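Local coordinates for protein CBIX (Paracoccus pantotrophus, PDB 4CCS) that probably inserts ferrous iron into sirohydrochlorin as the terminal chelatase of siroheme biosynthesis in denitrifying bacteria, at residues Q113-A118 with P172-C177. Numbering follows the deposited sequence.
Sequences QGWPLA and PERAIC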
loop_
_atom_site.group_PDB
_atom_site.type_symbol
_atom_site.label_atom_id
_atom_site.label_comp_id
_atom_site.label_asym_id
_atom_site.label_seq_id
_atom_site.Cartn_x
_atom_site.Cartn_y
_atom_site.Cartn_z
ATOM N N GLN A 113 12.235 -18.648 8.476
ATOM C CA GLN A 113 12.052 -19.010 9.885
ATOM C C GLN A 113 12.075 -20.526 10.132
ATOM O O GLN A 113 12.164 -20.959 11.288
ATOM C CB GLN A 113 10.736 -18.424 10.420
ATOM C CG GLN A 113 10.691 -16.901 10.520
ATOM C CD GLN A 113 11.840 -16.326 11.325
ATOM O OE1 GLN A 113 12.677 -15.601 10.791
ATOM N NE2 GLN A 113 11.939 -16.647 12.613
ATOM N N GLY A 114 11.950 -21.328 9.059
ATOM C CA GLY A 114 11.907 -22.783 9.160
ATOM C C GLY A 114 10.534 -23.228 9.669
ATOM O O GLY A 114 10.431 -24.291 10.287
ATOM N N TRP A 115 9.482 -22.408 9.419
ATOM C CA TRP A 115 8.110 -22.720 9.823
ATOM C C TRP A 115 7.308 -23.159 8.598
ATOM O O TRP A 115 7.397 -22.485 7.563
ATOM C CB TRP A 115 7.390 -21.486 10.417
ATOM C CG TRP A 115 8.032 -20.801 11.593
ATOM C CD1 TRP A 115 8.886 -21.344 12.514
ATOM C CD2 TRP A 115 7.780 -19.457 12.022
ATOM N NE1 TRP A 115 9.229 -20.401 13.458
ATOM C CE2 TRP A 115 8.545 -19.237 13.192
ATOM C CE3 TRP A 115 6.988 -18.405 11.521
ATOM C CZ2 TRP A 115 8.549 -18.006 13.861
ATOM C CZ3 TRP A 115 6.997 -17.184 12.181
ATOM C CH2 TRP A 115 7.779 -16.989 13.328
ATOM N N PRO A 116 6.488 -24.245 8.706
ATOM C CA PRO A 116 5.632 -24.631 7.577
ATOM C C PRO A 116 4.484 -23.600 7.509
ATOM O O PRO A 116 3.899 -23.246 8.539
ATOM C CB PRO A 116 5.141 -26.033 7.951
ATOM C CG PRO A 116 5.213 -26.081 9.425
ATOM C CD PRO A 116 6.379 -25.213 9.816
ATOM N N LEU A 117 4.208 -23.086 6.305
ATOM C CA LEU A 117 3.176 -22.070 6.115
ATOM C C LEU A 117 1.806 -22.513 6.644
ATOM O O LEU A 117 1.126 -21.712 7.289
ATOM C CB LEU A 117 3.118 -21.608 4.644
ATOM C CG LEU A 117 2.332 -20.334 4.335
ATOM C CD1 LEU A 117 2.776 -19.168 5.225
ATOM C CD2 LEU A 117 2.476 -19.954 2.872
ATOM N N ALA A 118 1.455 -23.810 6.468
ATOM C CA ALA A 118 0.184 -24.369 6.946
ATOM C C ALA A 118 0.045 -24.329 8.471
ATOM O O ALA A 118 -1.076 -24.293 8.969
ATOM C CB ALA A 118 -0.004 -25.794 6.426
ATOM N N PRO A 172 0.080 -17.354 18.635
ATOM C CA PRO A 172 1.262 -18.158 18.971
ATOM C C PRO A 172 2.570 -17.508 18.508
ATOM O O PRO A 172 2.559 -16.471 17.840
ATOM C CB PRO A 172 1.007 -19.482 18.239
ATOM C CG PRO A 172 0.083 -19.137 17.141
ATOM C CD PRO A 172 -0.805 -18.082 17.704
ATOM N N GLU A 173 3.699 -18.134 18.857
ATOM C CA GLU A 173 5.031 -17.692 18.451
ATOM C C GLU A 173 5.179 -17.779 16.920
ATOM O O GLU A 173 5.810 -16.908 16.315
ATOM C CB GLU A 173 6.081 -18.584 19.107
ATOM C CG GLU A 173 6.887 -17.879 20.176
ATOM C CD GLU A 173 8.164 -18.627 20.491
ATOM O OE1 GLU A 173 8.082 -19.676 21.171
ATOM O OE2 GLU A 173 9.235 -18.209 19.993
ATOM N N ARG A 174 4.591 -18.832 16.304
ATOM C CA ARG A 174 4.633 -19.043 14.852
ATOM C C ARG A 174 3.512 -18.259 14.226
ATOM O O ARG A 174 2.412 -18.769 13.973
ATOM C CB ARG A 174 4.580 -20.538 14.481
ATOM C CG ARG A 174 5.896 -21.244 14.701
ATOM C CD ARG A 174 5.780 -22.717 14.401
ATOM N NE ARG A 174 7.072 -23.384 14.557
ATOM C CZ ARG A 174 7.393 -24.535 13.981
ATOM N NH1 ARG A 174 6.512 -25.172 13.217
ATOM N NH2 ARG A 174 8.596 -25.060 14.163
ATOM N N ALA A 175 3.778 -16.966 14.070
ATOM C CA ALA A 175 2.858 -15.989 13.514
ATOM C C ALA A 175 3.643 -14.958 12.731
ATOM O O ALA A 175 4.790 -14.650 13.073
ATOM C CB ALA A 175 2.065 -15.312 14.632
ATOM N N ILE A 176 3.043 -14.449 11.650
ATOM C CA ILE A 176 3.670 -13.445 10.793
ATOM C C ILE A 176 2.680 -12.309 10.616
ATOM O O ILE A 176 1.529 -12.542 10.226
ATOM C CB ILE A 176 4.093 -14.017 9.401
ATOM C CG1 ILE A 176 5.179 -15.104 9.503
ATOM C CG2 ILE A 176 4.534 -12.907 8.440
ATOM C CD1 ILE A 176 5.312 -16.001 8.280
ATOM N N CYS A 177 3.152 -11.079 10.860
ATOM C CA CYS A 177 2.387 -9.870 10.621
ATOM C C CYS A 177 2.941 -9.133 9.382
ATOM O O CYS A 177 4.123 -8.766 9.332
ATOM C CB CYS A 177 2.381 -8.962 11.850
ATOM S SG CYS A 177 1.515 -7.396 11.587
#
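Trp115 and Arg174 carry this contact, the arginine laying its side chain over one face of the indole. A CH-pi contact is central: Arg174 CG stands 3.5 Å from the centroid of the five-membered ring, only 4° off its normal. Extended from CG to NE (chi2 and chi3 both 177°), the Arg174 chain crosses the indole obliquely, and one face of the guanidinium lies over Trp115 CD1 at the pyrrole rim, with NE 3.4 Å from that atom. The guanidinium is tilted 31° to the indole plane, and its NH1 reaches Pro116 CD at 3.4 Å. Gln113 CB lies over the opposite indole face, so the ring is layered between the end of helix 98-113, which closes in a Schellman motif at Gly114, and the arginine.

Apolar packing continues at the benzo end, where Ile176 CG1 meets the ring edge at CZ3, 3.8 Å away. Ile176 also packs on Ala110 of helix 98-113 and Leu122 of strand 121-126, which places it between helix and sheet.

Polar backbone lies close to the same end of the ring: Glu173 O is 3.6 Å from Trp115 CH2 and Ala175 O 3.5 Å from CZ3, both approaching obliquely. Arg174 itself centres an inverse gamma turn leading into strand 175-179; beside the indole, Arg174 and Ile176 make backbone hydrogen bonds with Arg121.

An alanine in place of Trp115 would probably leave the aliphatic part of Arg174 without its aromatic support and open a gap beside Ile176. The indole thus meets 172-177 through dispersion and CH-pi contact, with the arginine's charge at the pyrrole rim, where the pi cloud would probably favour it.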